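Local coordinates for hypothetical protein (Actinomyces odontolyticus, PDB 4MJG), which is of unknown function but belongs to the DUF4853 family and is probably made as a lipid-modified protein, at residues 28-33 against 155-160; 53-58 against 134-139; 61-66 against 144-149; 108-113 against 118-123; 166-169 against 175-178. One frame throughout, in Å; residues are numbered along the deposited sequence.

Contact 1. Residues 28-33 against 155-160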
# COMPACT_ATOMS: atom_id res chain seq x y z
N GLU A 28 0.41 -9.10 3.52
CA GLU A 28 1.88 -9.03 3.48
C GLU A 28 2.34 -7.64 3.03
O GLU A 28 3.19 -7.01 3.67
CB GLU A 28 2.44 -10.07 2.51
CG GLU A 28 2.25 -11.51 2.96
CD GLU A 28 3.11 -11.88 4.15
OE1 GLU A 28 4.11 -11.17 4.41
OE2 GLU A 28 2.78 -12.87 4.83
N ILE A 29 1.77 -7.18 1.92
CA ILE A 29 2.04 -5.85 1.37
C ILE A 29 1.81 -4.75 2.40
O ILE A 29 2.65 -3.85 2.56
CB ILE A 29 1.14 -5.59 0.13
CG1 ILE A 29 1.81 -6.20 -1.10
CG2 ILE A 29 0.88 -4.10 -0.07
CD1 ILE A 29 0.99 -6.10 -2.37
N SER A 30 0.69 -4.82 3.10
CA SER A 30 0.33 -3.81 4.10
C SER A 30 1.34 -3.74 5.26
O SER A 30 1.53 -2.69 5.87
CB SER A 30 -1.08 -4.09 4.64
OG SER A 30 -2.02 -4.25 3.57
N SER A 31 2.01 -4.86 5.54
CA SER A 31 2.98 -4.93 6.64
C SER A 31 4.17 -3.96 6.51
O SER A 31 4.74 -3.54 7.52
CB SER A 31 3.51 -6.36 6.79
OG SER A 31 4.57 -6.61 5.88
N VAL A 32 4.53 -3.60 5.28
CA VAL A 32 5.74 -2.78 5.05
C VAL A 32 5.60 -1.32 5.54
O VAL A 32 6.60 -0.61 5.63
CB VAL A 32 6.17 -2.76 3.57
CG1 VAL A 32 6.35 -4.17 3.05
CG2 VAL A 32 5.19 -1.97 2.72
N ALA A 33 4.38 -0.89 5.82
CA ALA A 33 4.15 0.42 6.42
C ALA A 33 4.61 0.45 7.87
O ALA A 33 5.06 1.49 8.36
CB ALA A 33 2.68 0.79 6.34
N GLU A 155 -8.15 -5.07 10.58
CA GLU A 155 -7.64 -6.10 11.49
C GLU A 155 -6.79 -7.10 10.71
O GLU A 155 -5.66 -7.40 11.10
CB GLU A 155 -8.79 -6.86 12.18
CG GLU A 155 -9.88 -6.01 12.81
CD GLU A 155 -9.36 -5.03 13.85
OE1 GLU A 155 -8.42 -5.38 14.60
OE2 GLU A 155 -9.91 -3.92 13.93
N GLU A 156 -7.35 -7.59 9.61
CA GLU A 156 -6.73 -8.63 8.79
C GLU A 156 -5.56 -8.11 7.97
O GLU A 156 -4.58 -8.83 7.76
CB GLU A 156 -7.76 -9.26 7.86
CG GLU A 156 -8.87 -10.01 8.58
CD GLU A 156 -10.13 -10.18 7.75
OE1 GLU A 156 -10.08 -9.97 6.51
OE2 GLU A 156 -11.18 -10.52 8.33
N ALA A 157 -5.67 -6.87 7.50
CA ALA A 157 -4.61 -6.26 6.68
C ALA A 157 -3.34 -5.98 7.48
O ALA A 157 -2.24 -6.01 6.93
CB ALA A 157 -5.12 -4.98 6.04
N PHE A 158 -3.49 -5.72 8.78
CA PHE A 158 -2.36 -5.38 9.65
C PHE A 158 -2.38 -6.28 10.90
O PHE A 158 -2.69 -5.80 11.99
CB PHE A 158 -2.44 -3.90 10.06
CG PHE A 158 -2.38 -2.94 8.90
CD1 PHE A 158 -3.54 -2.61 8.20
CD2 PHE A 158 -1.18 -2.37 8.51
CE1 PHE A 158 -3.49 -1.72 7.14
CE2 PHE A 158 -1.14 -1.48 7.44
CZ PHE A 158 -2.29 -1.16 6.75
N PRO A 159 -2.04 -7.57 10.73
CA PRO A 159 -2.22 -8.61 11.76
C PRO A 159 -1.71 -8.24 13.16
O PRO A 159 -2.41 -8.45 14.14
CB PRO A 159 -1.42 -9.79 11.21
CG PRO A 159 -1.44 -9.60 9.73
CD PRO A 159 -1.44 -8.12 9.50
N GLY A 160 -0.50 -7.70 13.24
CA GLY A 160 0.11 -7.38 14.54
C GLY A 160 -0.40 -6.12 15.21
O GLY A 160 0.04 -5.78 16.31
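Ser30 and Phe158 meet in a CH-pi contact where helix 26-31 runs beside the C-terminal end of the short helix 154-157, two helical elements that lie against one antiparallel beta sheet. Ser30 points its CB at the second helix and comes over one face of the Phe158 ring, 4.0 Å from CB to the Phe158 ring centroid and only 20° off the ring normal. The methylene sits toward the rim of the ring, above its CE2 and CZ. Phe158 is the first residue to leave helical geometry, with CG anti to the carbonyl carbon (chi1 -61°), which brings one face of its ring under Ser30 CB. The hydroxyl takes no part in a bond across the contact: Ser30 OG is hydrogen-bonded to Leu26 O within its own helix, which satisfies this buried polar atom. Ala157 fills in beside it, with its CB 4.0 Å from Ser30 OG. Beneath the helix ends lies strand 62-73, where Ala157 rests on Tyr68 and Phe158 on Thr70. Two backbone oxygens lie close by: Ala157 O is 3.2 Å from Ser30 CB, and Ser30 O is 3.3 Å from Phe158 CE2.

Contact 2. Residues 53-58 against 134-139. With SO4 (sulfate ion), chain C.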
# COMPACT_ATOMS: atom_id res chain seq x y z
N GLN A 53 -10.44 -1.95 -8.83
CA GLN A 53 -10.85 -1.31 -10.07
C GLN A 53 -10.48 -2.15 -11.28
O GLN A 53 -9.57 -2.97 -11.23
CB GLN A 53 -10.28 0.11 -10.19
CG GLN A 53 -8.77 0.19 -10.23
CD GLN A 53 -8.27 1.61 -10.42
OE1 GLN A 53 -8.74 2.54 -9.76
NE2 GLN A 53 -7.28 1.78 -11.29
N VAL A 54 -11.20 -1.92 -12.38
CA VAL A 54 -10.99 -2.65 -13.62
C VAL A 54 -9.63 -2.29 -14.20
O VAL A 54 -9.11 -1.20 -13.94
CB VAL A 54 -12.10 -2.32 -14.65
CG1 VAL A 54 -11.90 -3.09 -15.95
CG2 VAL A 54 -13.47 -2.61 -14.06
N CYS A 55 -9.04 -3.21 -14.95
CA CYS A 55 -7.78 -2.95 -15.66
C CYS A 55 -7.64 -3.87 -16.86
O CYS A 55 -8.46 -4.77 -17.07
CB CYS A 55 -6.57 -3.12 -14.73
SG CYS A 55 -6.50 -4.71 -13.89
N GLY A 56 -6.58 -3.64 -17.63
CA GLY A 56 -6.28 -4.47 -18.78
C GLY A 56 -7.20 -4.19 -19.94
O GLY A 56 -8.18 -3.45 -19.82
N THR A 57 -6.88 -4.81 -21.07
CA THR A 57 -7.64 -4.62 -22.30
C THR A 57 -7.69 -5.94 -23.07
O THR A 57 -6.74 -6.72 -23.03
CB THR A 57 -7.02 -3.49 -23.16
OG1 THR A 57 -7.69 -3.41 -24.43
CG2 THR A 57 -5.52 -3.71 -23.39
N GLY A 58 -8.81 -6.20 -23.74
CA GLY A 58 -8.97 -7.42 -24.52
C GLY A 58 -9.04 -8.66 -23.65
O GLY A 58 -9.78 -8.68 -22.66
N SER A 134 -1.65 -3.04 -6.78
CA SER A 134 -1.23 -4.29 -7.41
C SER A 134 -1.13 -4.16 -8.92
O SER A 134 -1.63 -3.20 -9.51
CB SER A 134 -2.24 -5.41 -7.10
OG SER A 134 -3.37 -5.31 -7.94
N ALA A 135 -0.49 -5.15 -9.53
CA ALA A 135 -0.53 -5.32 -10.98
C ALA A 135 -1.93 -5.77 -11.35
O ALA A 135 -2.72 -6.12 -10.47
CB ALA A 135 0.49 -6.36 -11.41
N CYS A 136 -2.24 -5.77 -12.64
CA CYS A 136 -3.53 -6.24 -13.12
C CYS A 136 -3.59 -7.76 -12.95
O CYS A 136 -2.66 -8.46 -13.32
CB CYS A 136 -3.75 -5.86 -14.58
SG CYS A 136 -5.47 -5.96 -15.13
N LEU A 137 -4.69 -8.26 -12.38
CA LEU A 137 -4.81 -9.67 -12.04
C LEU A 137 -5.99 -10.33 -12.77
O LEU A 137 -7.04 -9.71 -12.92
CB LEU A 137 -4.98 -9.84 -10.53
CG LEU A 137 -3.84 -9.25 -9.70
CD1 LEU A 137 -4.22 -9.16 -8.23
CD2 LEU A 137 -2.57 -10.08 -9.88
N PRO A 138 -5.82 -11.59 -13.20
CA PRO A 138 -6.90 -12.30 -13.87
C PRO A 138 -7.95 -12.80 -12.89
O PRO A 138 -7.73 -12.77 -11.68
CB PRO A 138 -6.18 -13.47 -14.53
CG PRO A 138 -5.06 -13.77 -13.60
CD PRO A 138 -4.62 -12.44 -13.05
N THR A 139 -9.08 -13.25 -13.42
CA THR A 139 -10.13 -13.87 -12.61
C THR A 139 -11.12 -14.63 -13.49
O THR A 139 -11.30 -14.31 -14.66
CB THR A 139 -10.91 -12.83 -11.78
OG1 THR A 139 -11.83 -13.51 -10.91
CG2 THR A 139 -11.67 -11.86 -12.69
S SO4 C . -0.27 -3.69 -14.98
O1 SO4 C . -0.30 -5.08 -14.47
O2 SO4 C . 0.19 -2.75 -13.93
O3 SO4 C . 0.68 -3.62 -16.11
O4 SO4 C . -1.62 -3.31 -15.44
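Cys55 and Cys136 are joined by a disulfide, their SG atoms 2.0 Å apart, and their CA-to-CA distance is 5.9 Å. Both side chains leave the backbone toward the partner segment, but they turn differently. Cys55 SG lies between its backbone N and carbonyl carbon (chi1 54°), whereas Cys136 SG is anti to its own N (chi1 -163°). The two CB-SG bonds stand almost at right angles about the sulfur-sulfur bond, with chi3 94°, a right-handed bridge near the relaxed value. Gly56 passes next to it, its N 3.6 Å from Cys136 SG, with a positive phi that suits glycine. On the Cys136 side the backbone turns its N-H to a sulfate ion, probably from the crystallisation liquor: Cys136 N lies 2.8 Å from sulfate O1 in a nearly straight bond. Arg15 and Arg64 complete the grip on the anion. The chain on either side of the bridge is bonded to strand 62-73, Cys55 to Gly62 and Leu137 to Tyr63 through backbone hydrogen bonds. The arrangement is that of a disulfide cross-link tying the end of a sheet strand, 44-55, to the loop that follows strand 127-133.

Contact 3. Residues 61-66 against 144-149. With SO4 (sulfate ion), chain C.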
# COMPACT_ATOMS: atom_id res chain seq x y z
N GLN A 61 -7.95 -8.48 -19.78
CA GLN A 61 -8.79 -7.72 -18.85
C GLN A 61 -8.85 -8.42 -17.51
O GLN A 61 -8.87 -9.65 -17.45
CB GLN A 61 -10.22 -7.56 -19.38
CG GLN A 61 -10.43 -6.39 -20.32
CD GLN A 61 -11.80 -6.42 -20.96
OE1 GLN A 61 -12.67 -5.61 -20.62
NE2 GLN A 61 -12.01 -7.36 -21.88
N GLY A 62 -8.90 -7.63 -16.44
CA GLY A 62 -8.98 -8.18 -15.11
C GLY A 62 -9.27 -7.13 -14.05
O GLY A 62 -10.03 -6.20 -14.29
N TYR A 63 -8.66 -7.31 -12.89
CA TYR A 63 -8.90 -6.44 -11.75
C TYR A 63 -7.60 -6.10 -11.04
O TYR A 63 -6.67 -6.91 -10.98
CB TYR A 63 -9.86 -7.10 -10.77
CG TYR A 63 -11.29 -7.15 -11.24
CD1 TYR A 63 -12.05 -5.99 -11.31
CD2 TYR A 63 -11.88 -8.35 -11.59
CE1 TYR A 63 -13.38 -6.03 -11.73
CE2 TYR A 63 -13.20 -8.40 -12.01
CZ TYR A 63 -13.94 -7.23 -12.08
OH TYR A 63 -15.26 -7.27 -12.48
N ARG A 64 -7.57 -4.90 -10.48
CA ARG A 64 -6.43 -4.36 -9.78
C ARG A 64 -6.88 -4.01 -8.37
O ARG A 64 -8.02 -3.61 -8.17
CB ARG A 64 -5.98 -3.09 -10.49
CG ARG A 64 -4.69 -2.50 -9.99
CD ARG A 64 -4.44 -1.12 -10.60
NE ARG A 64 -4.53 -1.12 -12.06
CZ ARG A 64 -3.61 -1.63 -12.88
NH1 ARG A 64 -2.51 -2.22 -12.41
NH2 ARG A 64 -3.80 -1.56 -14.19
N VAL A 65 -5.99 -4.15 -7.39
CA VAL A 65 -6.33 -3.79 -6.02
C VAL A 65 -5.42 -2.69 -5.46
O VAL A 65 -4.20 -2.86 -5.34
CB VAL A 65 -6.39 -5.03 -5.08
CG1 VAL A 65 -5.07 -5.78 -5.04
CG2 VAL A 65 -6.82 -4.62 -3.68
N VAL A 66 -6.04 -1.55 -5.16
CA VAL A 66 -5.40 -0.48 -4.42
C VAL A 66 -5.63 -0.77 -2.95
O VAL A 66 -6.78 -0.95 -2.52
CB VAL A 66 -6.02 0.90 -4.77
CG1 VAL A 66 -5.45 1.99 -3.89
CG2 VAL A 66 -5.81 1.22 -6.25
N ASP A 144 -15.86 -5.85 -15.22
CA ASP A 144 -16.66 -4.61 -15.09
C ASP A 144 -17.61 -4.62 -13.88
O ASP A 144 -18.74 -4.14 -13.97
CB ASP A 144 -17.43 -4.32 -16.39
CG ASP A 144 -16.51 -4.05 -17.57
OD1 ASP A 144 -15.46 -3.39 -17.39
OD2 ASP A 144 -16.84 -4.50 -18.69
N ASP A 145 -17.14 -5.16 -12.76
CA ASP A 145 -17.89 -5.18 -11.51
C ASP A 145 -16.90 -5.29 -10.34
O ASP A 145 -16.87 -6.29 -9.64
CB ASP A 145 -18.90 -6.33 -11.49
CG ASP A 145 -19.83 -6.31 -10.28
OD1 ASP A 145 -19.79 -5.34 -9.50
OD2 ASP A 145 -20.61 -7.27 -10.09
N PRO A 146 -16.09 -4.25 -10.14
CA PRO A 146 -15.04 -4.30 -9.13
C PRO A 146 -15.54 -4.40 -7.68
O PRO A 146 -14.81 -4.85 -6.80
CB PRO A 146 -14.28 -2.98 -9.35
CG PRO A 146 -15.25 -2.07 -10.02
CD PRO A 146 -16.13 -2.95 -10.85
N GLY A 147 -16.78 -3.99 -7.44
CA GLY A 147 -17.34 -4.03 -6.10
C GLY A 147 -17.78 -5.41 -5.62
O GLY A 147 -18.18 -5.56 -4.47
N GLN A 148 -17.71 -6.41 -6.50
CA GLN A 148 -18.12 -7.77 -6.13
C GLN A 148 -17.19 -8.41 -5.09
O GLN A 148 -17.61 -9.30 -4.36
CB GLN A 148 -18.22 -8.68 -7.38
CG GLN A 148 -16.88 -9.08 -7.99
CD GLN A 148 -17.04 -9.83 -9.31
OE1 GLN A 148 -17.45 -10.98 -9.34
NE2 GLN A 148 -16.69 -9.17 -10.42
N PHE A 149 -15.94 -7.94 -5.01
CA PHE A 149 -14.92 -8.59 -4.19
C PHE A 149 -14.85 -8.05 -2.78
O PHE A 149 -14.69 -6.85 -2.59
CB PHE A 149 -13.55 -8.42 -4.83
CG PHE A 149 -13.48 -8.90 -6.24
CD1 PHE A 149 -13.46 -10.25 -6.53
CD2 PHE A 149 -13.43 -7.99 -7.29
CE1 PHE A 149 -13.39 -10.70 -7.83
CE2 PHE A 149 -13.36 -8.43 -8.60
CZ PHE A 149 -13.34 -9.78 -8.87
S SO4 C . -0.27 -3.69 -14.98
O1 SO4 C . -0.30 -5.08 -14.47
O2 SO4 C . 0.19 -2.75 -13.93
O3 SO4 C . 0.68 -3.62 -16.11
O4 SO4 C . -1.62 -3.31 -15.44
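Tyr63 and Phe149 form a T-shaped (edge-to-face) pair, with the edge of the phenylalanine directed at the centre of one tyrosine face. Phe149 CE2 is poised over that centre, the ring centroids of Tyr63 and Phe149 are 4.7 Å apart, and the planes stand at 76°. The Phe149 ring is covered on one of its own faces by Gln148 CG, which lies 3.5 Å above the plane of the Phe149 ring. At the far edge of the tyrosine, and in the plane of its ring, Asp145 N gives a hydrogen bond to Tyr63 OH of 2.8 Å, bent to 143°. The phenol oxygen has a further hydrogen-bonding partner in Pro142 O, so the loop backbone holds it twice. Pro146 packs obliquely against the ring, its CB 4.0 Å from Tyr63 CE1. Gln148 bonds back within the loop: its chain starts between backbone N and carbonyl carbon (chi1 73°), then runs extended, so that NE2 reaches Asp145 O at 3.0 Å. Gln148 N bonds the same oxygen from the opposite face, and NE2 also meets Pro142 O. Next along the strand, Arg64, its chain bent at chi3, presents the edge of its guanidinium to the sulfate, with NH2 3.1 Å from sulfate O4 and NH1 3.1 Å from sulfate O2. The loop 144-149 thus lies against strand 62-73, while Ile18 of helix 18-24 touches both aromatic side chains and Val52 of strand 44-55 supports Tyr63.

Contact 4. Residues 108-113 against 118-123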
# COMPACT_ATOMS: atom_id res chain seq x y z
N GLY A 108 8.49 10.27 -4.16
CA GLY A 108 8.11 8.88 -3.97
C GLY A 108 9.26 7.89 -4.01
O GLY A 108 10.26 8.10 -4.71
N ILE A 109 9.13 6.82 -3.23
CA ILE A 109 9.95 5.63 -3.38
C ILE A 109 9.00 4.47 -3.65
O ILE A 109 8.01 4.30 -2.93
CB ILE A 109 10.78 5.32 -2.12
CG1 ILE A 109 11.72 6.49 -1.81
CG2 ILE A 109 11.59 4.04 -2.31
CD1 ILE A 109 12.39 6.40 -0.46
N GLN A 110 9.29 3.70 -4.68
CA GLN A 110 8.44 2.59 -5.08
C GLN A 110 9.13 1.27 -4.81
O GLN A 110 10.35 1.14 -4.97
CB GLN A 110 8.11 2.69 -6.57
CG GLN A 110 7.30 3.91 -6.97
CD GLN A 110 8.16 5.14 -7.14
OE1 GLN A 110 9.13 5.13 -7.90
NE2 GLN A 110 7.80 6.22 -6.43
N LEU A 111 8.33 0.28 -4.42
CA LEU A 111 8.79 -1.08 -4.21
C LEU A 111 8.08 -1.95 -5.24
O LEU A 111 6.85 -2.09 -5.19
CB LEU A 111 8.44 -1.52 -2.79
CG LEU A 111 9.55 -2.09 -1.91
CD1 LEU A 111 10.74 -1.16 -1.85
CD2 LEU A 111 9.00 -2.36 -0.52
N ILE A 112 8.83 -2.49 -6.20
CA ILE A 112 8.24 -3.20 -7.33
C ILE A 112 8.25 -4.70 -7.09
O ILE A 112 9.30 -5.28 -6.82
CB ILE A 112 8.99 -2.91 -8.66
CG1 ILE A 112 9.19 -1.39 -8.87
CG2 ILE A 112 8.26 -3.51 -9.85
CD1 ILE A 112 7.90 -0.59 -8.93
N ASP A 113 7.07 -5.33 -7.19
CA ASP A 113 6.96 -6.79 -7.04
C ASP A 113 7.14 -7.50 -8.38
O ASP A 113 7.16 -6.86 -9.44
CB ASP A 113 5.63 -7.19 -6.38
CG ASP A 113 4.40 -6.78 -7.20
OD1 ASP A 113 4.42 -6.96 -8.44
OD2 ASP A 113 3.41 -6.30 -6.60
N LEU A 118 3.11 -2.70 -7.24
CA LEU A 118 3.72 -1.51 -6.68
C LEU A 118 3.35 -1.27 -5.21
O LEU A 118 2.24 -1.55 -4.78
CB LEU A 118 3.27 -0.31 -7.52
CG LEU A 118 3.63 1.09 -7.07
CD1 LEU A 118 5.09 1.33 -7.35
CD2 LEU A 118 2.77 2.13 -7.79
N VAL A 119 4.31 -0.74 -4.46
CA VAL A 119 4.05 -0.15 -3.15
C VAL A 119 4.82 1.15 -3.08
O VAL A 119 6.02 1.16 -3.35
CB VAL A 119 4.48 -1.08 -2.01
CG1 VAL A 119 4.24 -0.42 -0.66
CG2 VAL A 119 3.74 -2.41 -2.10
N GLU A 120 4.15 2.24 -2.72
CA GLU A 120 4.75 3.57 -2.78
C GLU A 120 4.79 4.28 -1.43
O GLU A 120 3.77 4.42 -0.76
CB GLU A 120 4.02 4.45 -3.79
CG GLU A 120 4.62 5.84 -3.90
CD GLU A 120 4.27 6.53 -5.20
OE1 GLU A 120 3.10 6.46 -5.61
OE2 GLU A 120 5.18 7.15 -5.80
N PHE A 121 5.98 4.73 -1.05
CA PHE A 121 6.17 5.57 0.11
C PHE A 121 6.28 7.00 -0.39
O PHE A 121 7.29 7.35 -1.01
CB PHE A 121 7.45 5.18 0.85
CG PHE A 121 7.49 3.73 1.27
CD1 PHE A 121 7.89 2.75 0.38
CD2 PHE A 121 7.13 3.36 2.56
CE1 PHE A 121 7.94 1.42 0.77
CE2 PHE A 121 7.17 2.03 2.95
CZ PHE A 121 7.57 1.06 2.06
N LYS A 122 5.26 7.82 -0.14
CA LYS A 122 5.27 9.22 -0.56
C LYS A 122 5.76 10.15 0.54
O LYS A 122 5.05 10.42 1.51
CB LYS A 122 3.89 9.67 -1.07
CG LYS A 122 3.83 9.85 -2.58
CD LYS A 122 2.57 10.58 -3.02
CE LYS A 122 2.72 11.14 -4.44
NZ LYS A 122 3.10 10.09 -5.44
N PHE A 123 6.98 10.65 0.39
CA PHE A 123 7.52 11.64 1.31
C PHE A 123 6.87 13.00 1.09
O PHE A 123 6.59 13.39 -0.05
CB PHE A 123 9.03 11.78 1.16
CG PHE A 123 9.59 13.04 1.77
CD1 PHE A 123 9.90 13.11 3.12
CD2 PHE A 123 9.77 14.18 0.99
CE1 PHE A 123 10.39 14.27 3.68
CE2 PHE A 123 10.27 15.35 1.54
CZ PHE A 123 10.58 15.39 2.89
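Ile109 and Phe121 pair through two backbone hydrogen bonds, Ile109 N to Phe121 O at 2.9 Å and Phe121 N to Ile109 O at 2.8 Å. CA-H...O contacts fill the places between, among them Glu120 CA to Ile109 O at 3.3 Å. Toward Leu111 and Val119 the ladder continues with further backbone bonds. Polar side chains meet on one face of the sheet. Gln110 and Glu120, a non-hydrogen-bonded pair, run side by side, and Gln110 NE2 donates to Glu120 OE2 at 2.9 Å. The bond is bent to 133° and comes from above the carboxylate plane, the amide standing at 90° to it; a bend at chi2 (82°) turns the amide that way. Gln110 NE2 is also bonded to Asp98, which places it between two acids. An alanine here would remove the amide and would probably leave Glu120 OE2 and Asp98 OD1 without the donor they share. The two strands form an antiparallel beta hairpin within the large sheet of the protein. Apolar contacts occupy both faces. Beside the glutamine, Leu118 CD1 packs 3.4 Å from Gln110 CB and 3.8 Å from Ile112 CD1. On the other face Leu111 CB lies 4.1 Å from Val119 CB, and Leu111 CD2 approaches the edge of the Phe121 ring at CE1. Val84 of helix 77-86 covers Ile109, Leu111 and Phe121 there.

Contact 5. Residues 166-169 against 175-178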
# COMPACT_ATOMS: atom_id res chain seq x y z
N SER A 166 -7.66 8.57 17.29
CA SER A 166 -6.98 9.76 17.81
C SER A 166 -7.69 11.00 17.29
O SER A 166 -8.36 10.95 16.26
CB SER A 166 -5.52 9.78 17.35
OG SER A 166 -4.82 8.62 17.78
N ASP A 167 -7.52 12.11 18.00
CA ASP A 167 -8.02 13.40 17.54
C ASP A 167 -7.34 13.79 16.24
O ASP A 167 -6.18 13.44 16.02
CB ASP A 167 -7.78 14.49 18.58
CG ASP A 167 -8.75 14.42 19.74
OD1 ASP A 167 -9.97 14.44 19.49
OD2 ASP A 167 -8.29 14.36 20.90
N ASN A 168 -8.05 14.51 15.38
CA ASN A 168 -7.49 14.97 14.12
C ASN A 168 -6.43 16.04 14.43
O ASN A 168 -6.67 16.91 15.28
CB ASN A 168 -8.59 15.53 13.21
CG ASN A 168 -8.15 15.62 11.76
OD1 ASN A 168 -7.00 15.92 11.46
ND2 ASN A 168 -9.09 15.36 10.85
N THR A 169 -5.28 15.95 13.77
CA THR A 169 -4.14 16.85 14.03
C THR A 169 -4.60 18.31 14.08
O THR A 169 -4.14 19.08 14.93
CB THR A 169 -2.99 16.67 13.00
OG1 THR A 169 -3.49 16.00 11.83
CG2 THR A 169 -1.85 15.84 13.60
N PRO A 175 -12.59 12.80 14.54
CA PRO A 175 -11.30 12.21 14.83
C PRO A 175 -11.00 11.13 13.81
O PRO A 175 -11.90 10.70 13.08
CB PRO A 175 -11.49 11.59 16.22
CG PRO A 175 -12.95 11.37 16.33
CD PRO A 175 -13.57 12.51 15.59
N VAL A 176 -9.76 10.69 13.77
CA VAL A 176 -9.31 9.78 12.72
C VAL A 176 -8.98 8.43 13.31
O VAL A 176 -8.64 8.33 14.49
CB VAL A 176 -8.09 10.35 11.97
CG1 VAL A 176 -8.42 11.71 11.37
CG2 VAL A 176 -6.86 10.45 12.87
N PRO A 177 -9.08 7.37 12.49
CA PRO A 177 -8.69 6.05 12.95
C PRO A 177 -7.19 5.84 12.86
O PRO A 177 -6.56 6.20 11.86
CB PRO A 177 -9.42 5.13 11.98
CG PRO A 177 -9.55 5.92 10.73
CD PRO A 177 -9.66 7.35 11.14
N THR A 178 -6.62 5.25 13.91
CA THR A 178 -5.18 5.02 13.98
C THR A 178 -4.87 3.55 14.25
O THR A 178 -5.70 2.82 14.79
CB THR A 178 -4.54 5.87 15.10
OG1 THR A 178 -5.12 5.51 16.36
CG2 THR A 178 -4.77 7.35 14.85
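Ser166 and Val176 form an antiparallel hydrogen-bonded pair, with Ser166 N 3.0 Å from Val176 O and Val176 N 2.9 Å from Ser166 O. The side chain of Ser166 reaches across to Thr178 on the neighbouring strand. Its OG makes a weak hydrogen bond of 3.4 Å with Thr178 OG1, and the Thr178 methyl group CG2 comes alongside Ser166 CB at 3.6 Å. Thr178 offers both groups at once because OG1 sits between backbone N and carbonyl carbon (chi1 60°), while CG2 is anti to that carbon. Toward the loop, Asn168 crosses Val176 at about a right angle, its ND2 3.7 Å from Val176 CG1. Pro175 closes the turn side, with CB over the carbonyl oxygen of Ser166. Further out, Thr164 holds Thr178 by a hydroxyl-to-hydroxyl hydrogen bond, and Glu43 gives Ser166 OG a second, weak partner. A valine in place of Thr178 would lack the hydroxyl, which would probably leave Thr164 OG1 without this mate and Ser166 OG with Glu43 as its weak partner. Strand 176-181 is itself fixed to strand 44-55, where Val176 touches Thr45 and Pro177 touches Val46. The contact lies where the outermost strand 161-166 ends and the chain loops back into 176-181 as a beta hairpin. Its cohesion rests mainly on the two backbone bonds, supplemented by hydroxyls and small apolar groups, with no charge pair across the two segments.

Contacts 2 and 3 form one unit, their centres about 7 Å apart: Gln53 O and Arg64 N lie 2.9 Å apart, a probable hydrogen bond, and both contacts touch the same sulfate. Their segments alternate along the chain, so disulfide and aromatic pair hold overlapping loops. Contact 1 spans a wider interval of sequence that includes contacts 2, 3 and 4. It touches contact 4 directly, Ile29 CG2 packing 3.9 Å from Val119 CG2, which brings helix 26-31 onto the hairpin 108-113/118-123. Contact 5 stands apart, its centre about 34 Å from that of contact 2 on the opposite side of the molecule. Contacts 2 to 5 all reach the same antiparallel sheet.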